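Local coordinates for Galactose/lactose metabolism regulatory protein GAL80 (Saccharomyces cerevisiae, PDB 3BTV) that represses the galactose and lactose metabolic genes of yeast by binding the activator GAL4 and blocking its transcriptional activation when no inducing sugar is present, at residues A19-G24 / S48-T53; L44-Q49 / L371-S376; N177-A182 / V276-S281; R231-V236 / G425-V430. The protein carries 1 engineered substitution. All blocks are in the same frame, centred on the assembly; numbering follows the deposited sequence. Where two conformers were deposited one is given.

In the fold
From the N terminus, contact 1 forms first: strand 21-26 leads through helix 39-45 to strand 50-56, which lies parallel beside it in the six-stranded Rossmann sheet. Contact 2 opens on the same connection, sharing S48 and Q49 with contact 1, and closes more than 300 residues later on helix 363-380; the two touch where F50 meets that helix. Within this long loop contact 3 opens and closes, pairing 177-182 with 276-281 in the middle of the nine-stranded sheet. Contact 4 starts between those strands and ends near the C terminus, so it crosses both contacts 2 and 3. Contacts 3 and 4 lie about 14 Å apart, centre to centre, and both touch the second subunit.

Contact 1: A19-G24 / S48-T53; sequences APIRVG and SQFQIT
Four backbone hydrogen bonds form the ladder between 19-24 and 48-53. I21 is gripped at both ends: its N donates to Q49 O at 2.6 Å, with the donor lifted well above the carbonyl plane, and its O accepts from Q51 N at 2.9 Å. V23 N then reaches Q51 O in the carbonyl plane at 2.7 Å, while the last rung, T53 N to V23 O, is more bent, at 137°. Segments 21-24 and 50-53 run parallel, their axes 41° apart.

On the face carrying I21, V23 and F50, the phenyl ring lies alongside I21, whose CD1 comes within 3.5 Å of F50 CE2. V23 CG2 meets the ring at its edge. An alanine in place of I21 would lose that CD1 contact and would probably leave this flank of the F50 ring less firmly held. R22, on the other face, rests CB on T53 CG2 at 3.8 Å, but the guanidinium leads off to a salt bridge with D91. T53 OG1 bonds to T89 O.

This is the first beta-alpha-beta unit of the Rossmann fold; its chemistry implies that backbone bonds set the register while R22 and T53 tie the pair to the chain around D91.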
loop_
_atom_site.group_PDB
_atom_site.type_symbol
_atom_site.label_atom_id
_atom_site.label_comp_id
_atom_site.label_asym_id
_atom_site.label_seq_id
_atom_site.Cartn_x
_atom_site.Cartn_y
_atom_site.Cartn_z
ATOM N N ALA B 19 -3.527 49.564 -10.518
ATOM C CA ALA B 19 -4.018 48.315 -9.949
ATOM C C ALA B 19 -3.293 47.082 -10.505
ATOM O O ALA B 19 -2.711 46.314 -9.739
ATOM C CB ALA B 19 -5.535 48.192 -10.138
ATOM N N PRO B 20 -3.301 46.903 -11.839
ATOM C CA PRO B 20 -2.814 45.665 -12.464
ATOM C C PRO B 20 -1.431 45.230 -11.984
ATOM O O PRO B 20 -0.506 46.042 -11.918
ATOM C CB PRO B 20 -2.746 46.023 -13.952
ATOM C CG PRO B 20 -3.702 47.131 -14.121
ATOM C CD PRO B 20 -3.646 47.920 -12.849
ATOM N N ILE B 21 -1.304 43.946 -11.662
ATOM C CA ILE B 21 -0.024 43.361 -11.277
ATOM C C ILE B 21 0.858 43.168 -12.514
ATOM O O ILE B 21 0.498 42.430 -13.431
ATOM C CB ILE B 21 -0.234 42.019 -10.542
ATOM C CG1 ILE B 21 -1.118 42.229 -9.313
ATOM C CG2 ILE B 21 1.090 41.409 -10.130
ATOM C CD1 ILE B 21 -1.420 40.962 -8.553
ATOM N N ARG B 22 1.999 43.853 -12.546
ATOM C CA ARG B 22 2.904 43.800 -13.696
ATOM C C ARG B 22 3.791 42.555 -13.663
ATOM O O ARG B 22 4.558 42.354 -12.719
ATOM C CB ARG B 22 3.770 45.059 -13.757
ATOM C CG ARG B 22 2.990 46.360 -13.907
ATOM C CD ARG B 22 3.928 47.557 -13.905
ATOM N NE ARG B 22 4.695 47.646 -12.664
ATOM C CZ ARG B 22 5.732 48.459 -12.479
ATOM N NH1 ARG B 22 6.136 49.257 -13.458
ATOM N NH2 ARG B 22 6.367 48.473 -11.316
ATOM N N VAL B 23 3.701 41.734 -14.707
ATOM C CA VAL B 23 4.345 40.421 -14.709
ATOM C C VAL B 23 5.453 40.252 -15.749
ATOM O O VAL B 23 5.236 40.469 -16.939
ATOM C CB VAL B 23 3.298 39.304 -14.926
ATOM C CG1 VAL B 23 3.954 37.931 -14.872
ATOM C CG2 VAL B 23 2.193 39.413 -13.893
ATOM N N GLY B 24 6.633 39.843 -15.283
ATOM C CA GLY B 24 7.753 39.492 -16.144
ATOM C C GLY B 24 7.889 37.981 -16.262
ATOM O O GLY B 24 7.920 37.266 -15.261
ATOM N N SER B 48 -7.424 42.195 -15.903
ATOM C CA SER B 48 -7.489 43.334 -14.999
ATOM C C SER B 48 -6.381 43.260 -13.959
ATOM O O SER B 48 -5.577 44.187 -13.822
ATOM C CB SER B 48 -8.848 43.379 -14.303
ATOM O OG SER B 48 -9.898 43.272 -15.247
ATOM N N GLN B 49 -6.340 42.142 -13.239
ATOM C CA GLN B 49 -5.412 41.969 -12.127
ATOM C C GLN B 49 -3.964 41.745 -12.555
ATOM O O GLN B 49 -3.047 41.956 -11.763
ATOM C CB GLN B 49 -5.857 40.811 -11.231
ATOM C CG GLN B 49 -7.211 40.995 -10.578
ATOM C CD GLN B 49 -8.314 40.270 -11.316
ATOM O OE1 GLN B 49 -9.092 39.530 -10.716
ATOM N NE2 GLN B 49 -8.382 40.468 -12.629
ATOM N N PHE B 50 -3.760 41.309 -13.796
ATOM C CA PHE B 50 -2.415 41.000 -14.273
ATOM C C PHE B 50 -2.139 41.543 -15.667
ATOM O O PHE B 50 -3.006 41.518 -16.540
ATOM C CB PHE B 50 -2.186 39.488 -14.282
ATOM C CG PHE B 50 -2.207 38.853 -12.918
ATOM C CD1 PHE B 50 -3.344 38.202 -12.459
ATOM C CD2 PHE B 50 -1.087 38.887 -12.105
ATOM C CE1 PHE B 50 -3.371 37.606 -11.209
ATOM C CE2 PHE B 50 -1.101 38.293 -10.857
ATOM C CZ PHE B 50 -2.245 37.650 -10.407
ATOM N N GLN B 51 -0.915 42.016 -15.872
ATOM C CA GLN B 51 -0.463 42.436 -17.187
ATOM C C GLN B 51 0.990 42.034 -17.422
ATOM O O GLN B 51 1.852 42.264 -16.575
ATOM C CB GLN B 51 -0.627 43.948 -17.356
ATOM C CG GLN B 51 -1.989 44.372 -17.880
ATOM C CD GLN B 51 -2.322 43.728 -19.213
ATOM O OE1 GLN B 51 -2.875 42.630 -19.265
ATOM N NE2 GLN B 51 -1.988 44.414 -20.301
ATOM N N ILE B 52 1.253 41.433 -18.578
ATOM C CA ILE B 52 2.607 41.040 -18.948
ATOM C C ILE B 52 3.379 42.217 -19.536
ATOM O O ILE B 52 3.182 42.587 -20.693
ATOM C CB ILE B 52 2.590 39.866 -19.947
ATOM C CG1 ILE B 52 2.076 38.595 -19.258
ATOM C CG2 ILE B 52 3.970 39.627 -20.523
ATOM C CD1 ILE B 52 1.956 37.396 -20.186
ATOM N N THR B 53 4.262 42.797 -18.730
ATOM C CA THR B 53 5.002 43.983 -19.137
ATOM C C THR B 53 6.432 43.657 -19.560
ATOM O O THR B 53 7.127 44.499 -20.126
ATOM C CB THR B 53 5.052 45.026 -18.006
ATOM O OG1 THR B 53 5.838 44.518 -16.920
ATOM C CG2 THR B 53 3.646 45.348 -17.514
#

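Contact 2: L44-Q49 / L371-S376; sequences LQLSSQ and LYQSIS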
loop_
_atom_site.group_PDB
_atom_site.type_symbol
_atom_site.label_atom_id
_atom_site.label_comp_id
_atom_site.label_asym_id
_atom_site.label_seq_id
_atom_site.Cartn_x
_atom_site.Cartn_y
_atom_site.Cartn_z
ATOM N N LEU B 44 -4.670 35.751 -19.119
ATOM C CA LEU B 44 -5.502 36.329 -20.166
ATOM C C LEU B 44 -6.883 36.661 -19.616
ATOM O O LEU B 44 -7.462 37.702 -19.931
ATOM C CB LEU B 44 -5.621 35.351 -21.335
ATOM C CG LEU B 44 -6.330 35.842 -22.596
ATOM C CD1 LEU B 44 -5.708 37.138 -23.094
ATOM C CD2 LEU B 44 -6.282 34.771 -23.674
ATOM N N GLN B 45 -7.395 35.771 -18.778
ATOM C CA GLN B 45 -8.735 35.907 -18.224
ATOM C C GLN B 45 -8.791 36.951 -17.106
ATOM O O GLN B 45 -9.810 37.614 -16.906
ATOM C CB GLN B 45 -9.220 34.551 -17.718
ATOM C CG GLN B 45 -10.730 34.397 -17.702
ATOM C CD GLN B 45 -11.156 32.948 -17.810
ATOM O OE1 GLN B 45 -10.319 32.048 -17.868
ATOM N NE2 GLN B 45 -12.462 32.714 -17.844
ATOM N N LEU B 46 -7.688 37.092 -16.381
ATOM C CA LEU B 46 -7.596 38.076 -15.309
ATOM C C LEU B 46 -6.824 39.298 -15.794
ATOM O O LEU B 46 -5.966 39.835 -15.088
ATOM C CB LEU B 46 -6.930 37.449 -14.083
ATOM C CG LEU B 46 -7.610 36.156 -13.620
ATOM C CD1 LEU B 46 -6.712 35.322 -12.705
ATOM C CD2 LEU B 46 -8.947 36.455 -12.949
ATOM N N SER B 47 -7.145 39.720 -17.014
ATOM C CA SER B 47 -6.490 40.840 -17.678
ATOM C C SER B 47 -6.459 42.087 -16.808
ATOM O O SER B 47 -5.588 42.939 -16.960
ATOM C CB SER B 47 -7.222 41.154 -18.981
ATOM O OG SER B 47 -8.613 41.281 -18.742
ATOM N N SER B 48 -7.424 42.195 -15.903
ATOM C CA SER B 48 -7.489 43.334 -14.999
ATOM C C SER B 48 -6.381 43.260 -13.959
ATOM O O SER B 48 -5.577 44.187 -13.822
ATOM C CB SER B 48 -8.848 43.379 -14.303
ATOM O OG SER B 48 -9.898 43.272 -15.247
ATOM N N GLN B 49 -6.340 42.142 -13.239
ATOM C CA GLN B 49 -5.412 41.969 -12.127
ATOM C C GLN B 49 -3.964 41.745 -12.555
ATOM O O GLN B 49 -3.047 41.956 -11.763
ATOM C CB GLN B 49 -5.857 40.811 -11.231
ATOM C CG GLN B 49 -7.211 40.995 -10.578
ATOM C CD GLN B 49 -8.314 40.270 -11.316
ATOM O OE1 GLN B 49 -9.092 39.530 -10.716
ATOM N NE2 GLN B 49 -8.382 40.468 -12.629
ATOM N N LEU B 371 -4.950 29.354 -8.759
ATOM C CA LEU B 371 -3.755 29.804 -8.050
ATOM C C LEU B 371 -3.523 31.303 -8.296
ATOM O O LEU B 371 -3.295 32.073 -7.363
ATOM C CB LEU B 371 -2.535 28.991 -8.495
ATOM C CG LEU B 371 -1.184 29.403 -7.912
ATOM C CD1 LEU B 371 -1.257 29.492 -6.390
ATOM C CD2 LEU B 371 -0.101 28.425 -8.358
ATOM N N TYR B 372 -3.580 31.706 -9.560
ATOM C CA TYR B 372 -3.464 33.117 -9.921
ATOM C C TYR B 372 -4.534 33.938 -9.224
ATOM O O TYR B 372 -4.252 34.999 -8.677
ATOM C CB TYR B 372 -3.569 33.309 -11.434
ATOM C CG TYR B 372 -2.234 33.273 -12.134
ATOM C CD1 TYR B 372 -1.703 32.076 -12.588
ATOM C CD2 TYR B 372 -1.494 34.438 -12.326
ATOM C CE1 TYR B 372 -0.476 32.035 -13.211
ATOM C CE2 TYR B 372 -0.263 34.408 -12.955
ATOM C CZ TYR B 372 0.239 33.201 -13.393
ATOM O OH TYR B 372 1.459 33.145 -14.018
ATOM N N GLN B 373 -5.762 33.436 -9.240
ATOM C CA GLN B 373 -6.868 34.127 -8.595
ATOM C C GLN B 373 -6.572 34.352 -7.113
ATOM O O GLN B 373 -6.764 35.451 -6.591
ATOM C CB GLN B 373 -8.173 33.346 -8.776
ATOM C CG GLN B 373 -9.412 34.060 -8.265
ATOM C CD GLN B 373 -9.861 35.185 -9.182
ATOM O OE1 GLN B 373 -9.760 36.364 -8.836
ATOM N NE2 GLN B 373 -10.351 34.825 -10.365
ATOM N N SER B 374 -6.087 33.313 -6.440
ATOM C CA SER B 374 -5.815 33.405 -5.011
ATOM C C SER B 374 -4.699 34.416 -4.736
ATOM O O SER B 374 -4.628 35.006 -3.655
ATOM C CB SER B 374 -5.486 32.024 -4.421
ATOM O OG SER B 374 -4.114 31.699 -4.569
ATOM N N ILE B 375 -3.843 34.632 -5.729
ATOM C CA ILE B 375 -2.757 35.591 -5.590
ATOM C C ILE B 375 -3.277 37.032 -5.568
ATOM O O ILE B 375 -3.026 37.774 -4.619
ATOM C CB ILE B 375 -1.714 35.431 -6.706
ATOM C CG1 ILE B 375 -0.974 34.102 -6.553
ATOM C CG2 ILE B 375 -0.718 36.591 -6.674
ATOM C CD1 ILE B 375 0.103 33.865 -7.598
ATOM N N SER B 376 -4.010 37.421 -6.606
ATOM C CA SER B 376 -4.543 38.775 -6.686
ATOM C C SER B 376 -5.488 39.080 -5.526
ATOM O O SER B 376 -5.494 40.188 -5.004
ATOM C CB SER B 376 -5.249 39.010 -8.023
ATOM O OG SER B 376 -6.528 38.416 -8.039
#
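Segment 44-49 leaves its helix at L46, the first residue off helical torsions, and the chain then turns through S47 and S48 to Q49. Across from it, 371-376 is regular helix, with I375 N and S376 N bonded back to L371 O and Y372 O. The two backbones come closest at Q49 and S376, whose CA atoms are 6.4 Å apart.

L46 sets off toward the helix from its CA and divides its two methyls between Y372 and Q373. CD1 reaches Y372 CB at 3.9 Å, the two side chains crossing obliquely, while CD2 runs up against the amide end of Q373, which crosses L46 at about a right angle. The Y372 ring itself leads away from L46, meeting F50 edge-to-face and bonding through OH to H39. Here helix 363-380, from late in the chain, returns to the Rossmann domain and packs against the exit of the connecting helix 39-45 in its first beta-alpha-beta unit.

Q49 supplies the second point of contact. Its CB lies 3.7 Å from S376 CB; CG, anti to the carbonyl carbon (chi1 -62°), sits beside S376 OG at the same distance, and the bend at chi2 (99°) turns the amide toward Q373. An alanine at Q49 would strip away CG and the amide, and would probably loosen the packing over S376. The Q49 and Q373 amides cross obliquely, their planes 54° apart.

Contact 3: N177-A182 / V276-S281; sequences NSIEIA and VPVSCS
I179 and V278 stand side by side on one face of the paired strands, pointing the same way, with I179 CD1 at 4.1 Å from V278 CG2. V276 comes at I179 from a different direction: its CG1, anti to the backbone N, crosses I179 CG1 at about a right angle and lies 3.7 Å from S178 CA. Further along the same face, I181 sets CB against C280 SG at 4.0 Å, the sulphur being anti to its own backbone N. Both isoleucines place CG1 beside the backbone N and extend to CD1, so they stand up alike from the sheet.

Beneath these side chains runs a parallel ladder, its segment axes only 9° apart. I179 N donates to P277 O and I181 N to S279 O, while S279 N and S281 N donate back to I179 O and I181 O. The S279 N to I179 O bond, at 3.0 Å, is nearly straight (165°). At the start of the ladder P277 CD presses on N177 O at 3.2 Å.

The opposite face carries E180 and S279. The E180 chain bends at chi2 (83°), and its OE1 bonds to H300. S279 packs on S279 of the second subunit and E180 OE2 bonds weakly to S281 OG of that subunit, so this face belongs to the dimer interface; N177 ND2 separately bonds to Y190 of the second subunit.

N177 and S178, on strand 176-184, form a classic beta bulge opposite H300 of strand 295-301. Strands 176-184 and 276-283 are thus central neighbours in the large mixed sheet of the C-terminal domain, between 295-301 and 264-271, with helix 209-225 over the isoleucine face, where L221 touches I179, I181 and V278.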
loop_
_atom_site.group_PDB
_atom_site.type_symbol
_atom_site.label_atom_id
_atom_site.label_comp_id
_atom_site.label_asym_id
_atom_site.label_seq_id
_atom_site.Cartn_x
_atom_site.Cartn_y
_atom_site.Cartn_z
ATOM N N ASN B 177 -8.571 7.112 10.323
ATOM C CA ASN B 177 -8.028 5.864 10.788
ATOM C C ASN B 177 -6.835 5.408 9.934
ATOM O O ASN B 177 -5.828 4.950 10.470
ATOM C CB ASN B 177 -9.099 4.779 10.797
ATOM C CG ASN B 177 -8.520 3.411 11.114
ATOM O OD1 ASN B 177 -8.227 2.633 10.212
ATOM N ND2 ASN B 177 -8.317 3.128 12.401
ATOM N N SER B 178 -6.948 5.530 8.614
ATOM C CA SER B 178 -5.873 5.079 7.709
ATOM C C SER B 178 -6.055 5.619 6.302
ATOM O O SER B 178 -7.144 6.092 5.946
ATOM C CB SER B 178 -5.796 3.542 7.676
ATOM O OG SER B 178 -6.956 2.975 7.115
ATOM N N ILE B 179 -4.994 5.546 5.502
ATOM C CA ILE B 179 -4.997 6.121 4.140
ATOM C C ILE B 179 -4.247 5.242 3.144
ATOM O O ILE B 179 -3.159 4.762 3.442
ATOM C CB ILE B 179 -4.298 7.508 4.148
ATOM C CG1 ILE B 179 -4.993 8.468 5.133
ATOM C CG2 ILE B 179 -4.183 8.085 2.735
ATOM C CD1 ILE B 179 -4.341 9.837 5.220
ATOM N N GLU B 180 -4.801 5.035 1.956
ATOM C CA GLU B 180 -4.029 4.386 0.881
ATOM C C GLU B 180 -3.984 5.239 -0.364
ATOM O O GLU B 180 -4.974 5.863 -0.768
ATOM C CB GLU B 180 -4.583 2.995 0.523
ATOM C CG GLU B 180 -4.505 1.972 1.671
ATOM C CD GLU B 180 -5.670 2.105 2.634
ATOM O OE1 GLU B 180 -6.786 2.343 2.128
ATOM O OE2 GLU B 180 -5.477 1.976 3.874
ATOM N N ILE B 181 -2.835 5.228 -1.003
ATOM C CA ILE B 181 -2.663 5.957 -2.242
ATOM C C ILE B 181 -2.073 5.051 -3.309
ATOM O O ILE B 181 -1.083 4.368 -3.077
ATOM C CB ILE B 181 -1.730 7.138 -2.032
ATOM C CG1 ILE B 181 -2.319 8.077 -0.982
ATOM C CG2 ILE B 181 -1.484 7.860 -3.359
ATOM C CD1 ILE B 181 -1.438 9.282 -0.705
ATOM N N ALA B 182 -2.685 5.050 -4.479
ATOM C CA ALA B 182 -2.155 4.314 -5.618
ATOM C C ALA B 182 -2.135 5.263 -6.799
ATOM O O ALA B 182 -3.121 5.953 -7.058
ATOM C CB ALA B 182 -3.033 3.136 -5.922
ATOM N N VAL B 276 -1.435 8.376 11.948
ATOM C CA VAL B 276 -2.227 7.682 10.915
ATOM C C VAL B 276 -1.346 6.901 9.941
ATOM O O VAL B 276 -0.440 7.467 9.336
ATOM C CB VAL B 276 -3.078 8.672 10.086
ATOM C CG1 VAL B 276 -3.898 7.935 8.998
ATOM C CG2 VAL B 276 -3.992 9.493 10.995
ATOM N N PRO B 277 -1.622 5.601 9.782
ATOM C CA PRO B 277 -0.929 4.788 8.779
ATOM C C PRO B 277 -1.269 5.245 7.357
ATOM O O PRO B 277 -2.445 5.385 7.001
ATOM C CB PRO B 277 -1.494 3.381 9.006
ATOM C CG PRO B 277 -2.245 3.439 10.305
ATOM C CD PRO B 277 -2.638 4.843 10.535
ATOM N N VAL B 278 -0.241 5.465 6.548
ATOM C CA VAL B 278 -0.404 5.833 5.154
ATOM C C VAL B 278 0.396 4.848 4.320
ATOM O O VAL B 278 1.588 4.643 4.570
ATOM C CB VAL B 278 0.153 7.243 4.886
ATOM C CG1 VAL B 278 0.057 7.597 3.397
ATOM C CG2 VAL B 278 -0.568 8.271 5.754
ATOM N N SER B 279 -0.253 4.228 3.344
ATOM C CA SER B 279 0.415 3.271 2.466
ATOM C C SER B 279 0.312 3.731 1.018
ATOM O O SER B 279 -0.782 4.041 0.526
ATOM C CB SER B 279 -0.234 1.886 2.614
ATOM O OG SER B 279 0.278 0.971 1.652
ATOM N N CYS B 280 1.433 3.705 0.313
ATOM C CA CYS B 280 1.466 4.285 -1.010
ATOM C C CYS B 280 2.300 3.520 -2.023
ATOM O O CYS B 280 3.439 3.130 -1.749
ATOM C CB CYS B 280 1.963 5.719 -0.918
ATOM S SG CYS B 280 2.211 6.430 -2.515
ATOM N N SER B 281 1.730 3.329 -3.207
ATOM C CA SER B 281 2.435 2.640 -4.288
ATOM C C SER B 281 2.279 3.431 -5.580
ATOM O O SER B 281 1.155 3.652 -6.049
ATOM C CB SER B 281 1.874 1.229 -4.461
ATOM O OG SER B 281 2.584 0.503 -5.441
#

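Contact 4: R231-V236 / G425-V430; sequences RINAMV and GSTLNV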
loop_
_atom_site.group_PDB
_atom_site.type_symbol
_atom_site.label_atom_id
_atom_site.label_comp_id
_atom_site.label_asym_id
_atom_site.label_seq_id
_atom_site.Cartn_x
_atom_site.Cartn_y
_atom_site.Cartn_z
ATOM N N ARG B 231 7.040 9.608 10.627
ATOM C CA ARG B 231 8.029 8.618 10.210
ATOM C C ARG B 231 7.710 8.128 8.806
ATOM O O ARG B 231 6.558 8.059 8.432
ATOM C CB ARG B 231 8.036 7.441 11.191
ATOM C CG ARG B 231 8.400 7.855 12.627
ATOM C CD ARG B 231 8.520 6.671 13.586
ATOM N NE ARG B 231 9.770 5.935 13.401
ATOM C CZ ARG B 231 10.364 5.208 14.343
ATOM N NH1 ARG B 231 9.828 5.122 15.556
ATOM N NH2 ARG B 231 11.500 4.574 14.077
ATOM N N ILE B 232 8.735 7.800 8.029
ATOM C CA ILE B 232 8.533 7.247 6.702
ATOM C C ILE B 232 9.547 6.164 6.369
ATOM O O ILE B 232 10.661 6.136 6.898
ATOM C CB ILE B 232 8.633 8.325 5.617
ATOM C CG1 ILE B 232 10.037 8.936 5.632
ATOM C CG2 ILE B 232 7.610 9.416 5.868
ATOM C CD1 ILE B 232 10.666 9.116 4.281
ATOM N N ASN B 233 9.154 5.285 5.463
ATOM C CA ASN B 233 10.070 4.353 4.833
ATOM C C ASN B 233 9.751 4.277 3.357
ATOM O O ASN B 233 8.586 4.201 2.970
ATOM C CB ASN B 233 9.930 2.946 5.421
ATOM C CG ASN B 233 11.067 2.020 4.980
ATOM O OD1 ASN B 233 12.107 1.941 5.634
ATOM N ND2 ASN B 233 10.872 1.328 3.862
ATOM N N ALA B 234 10.778 4.274 2.528
ATOM C CA ALA B 234 10.576 4.146 1.091
ATOM C C ALA B 234 11.493 3.116 0.442
ATOM O O ALA B 234 12.620 2.885 0.877
ATOM C CB ALA B 234 10.757 5.474 0.423
ATOM N N MET B 235 10.999 2.507 -0.619
ATOM C CA MET B 235 11.849 1.738 -1.506
ATOM C C MET B 235 11.632 2.283 -2.908
ATOM O O MET B 235 10.490 2.397 -3.373
ATOM C CB MET B 235 11.502 0.260 -1.451
ATOM C CG MET B 235 11.637 -0.345 -0.066
ATOM S SD MET B 235 11.026 -2.042 -0.008
ATOM C CE MET B 235 11.254 -2.410 1.734
ATOM N N VAL B 236 12.732 2.627 -3.569
ATOM C CA VAL B 236 12.696 3.271 -4.875
ATOM C C VAL B 236 13.328 2.322 -5.881
ATOM O O VAL B 236 14.405 1.786 -5.651
ATOM C CB VAL B 236 13.465 4.601 -4.837
ATOM C CG1 VAL B 236 13.462 5.277 -6.205
ATOM C CG2 VAL B 236 12.860 5.508 -3.772
ATOM N N GLY B 425 18.107 2.082 3.740
ATOM C CA GLY B 425 17.230 1.010 4.149
ATOM C C GLY B 425 16.745 1.235 5.574
ATOM O O GLY B 425 16.584 0.286 6.349
ATOM N N SER B 426 16.495 2.489 5.930
ATOM C CA SER B 426 15.926 2.771 7.249
ATOM C C SER B 426 14.619 3.555 7.219
ATOM O O SER B 426 14.349 4.329 6.300
ATOM C CB SER B 426 16.917 3.531 8.126
ATOM O OG SER B 426 16.869 4.912 7.827
ATOM N N THR B 427 13.831 3.350 8.263
ATOM C CA THR B 427 12.677 4.178 8.542
ATOM C C THR B 427 13.167 5.463 9.193
ATOM O O THR B 427 13.817 5.434 10.237
ATOM C CB THR B 427 11.731 3.455 9.495
ATOM O OG1 THR B 427 11.256 2.264 8.862
ATOM C CG2 THR B 427 10.552 4.350 9.874
ATOM N N LEU B 428 12.851 6.592 8.575
ATOM C CA LEU B 428 13.354 7.880 9.024
ATOM C C LEU B 428 12.334 8.729 9.761
ATOM O O LEU B 428 11.170 8.825 9.348
ATOM C CB LEU B 428 13.878 8.679 7.832
ATOM C CG LEU B 428 15.075 8.086 7.092
ATOM C CD1 LEU B 428 15.564 9.064 6.000
ATOM C CD2 LEU B 428 16.185 7.791 8.114
ATOM N N ASN B 429 12.784 9.364 10.839
ATOM C CA ASN B 429 11.960 10.344 11.535
ATOM C C ASN B 429 12.053 11.699 10.849
ATOM O O ASN B 429 13.095 12.347 10.903
ATOM C CB ASN B 429 12.384 10.472 13.000
ATOM C CG ASN B 429 11.483 11.405 13.785
ATOM O OD1 ASN B 429 11.268 12.549 13.397
ATOM N ND2 ASN B 429 10.954 10.919 14.899
ATOM N N VAL B 430 10.965 12.132 10.212
ATOM C CA VAL B 430 10.973 13.383 9.463
ATOM C C VAL B 430 10.169 14.471 10.168
ATOM O O VAL B 430 9.822 15.495 9.572
ATOM C CB VAL B 430 10.389 13.175 8.055
ATOM C CG1 VAL B 430 11.276 12.247 7.253
ATOM C CG2 VAL B 430 8.977 12.613 8.159
#
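The firm part of this contact is short. I232 and L428 form an antiparallel hydrogen-bonded pair, I232 N donating to L428 O at 3.0 Å and L428 N to I232 O at 2.8 Å. The second bond lies nearly along the C=O axis, and I232 O also receives T427 CA at 3.3 Å. Beside this pair I232 turns CG1 into the crowded position between its N and carbonyl carbon (chi1 62°), which brings it to V430 CG1 at 3.9 Å. The two side chains cross at about a right angle, and F267 of strand 264-271 also touches I232.

On the other face, that of R231 and N429, the fit is looser. R231 extends and then bends at chi3, crossing T427 at about a right angle with NE 3.9 Å from T427 CG2. This methyl approaches the guanidinium obliquely, and NE is buried without a polar partner. R231 and N429, an exposed non-hydrogen-bonded pair, stand at the outer end, where N429 OD1 bonds to S431. At the end toward G425, N233 lies across T427 at about a right angle, its CB 3.8 Å from T427 OG1. T427 and N233 also pack on N233 and T427 of the second subunit, which thus lies against this end.

G425, with positive phi, is the C-prime residue of a Schellman motif that ends helix 405-424. The chain leaves that motif to add a short antiparallel strand, 428-429, to the edge of this chain's large mixed sheet in the C-terminal domain.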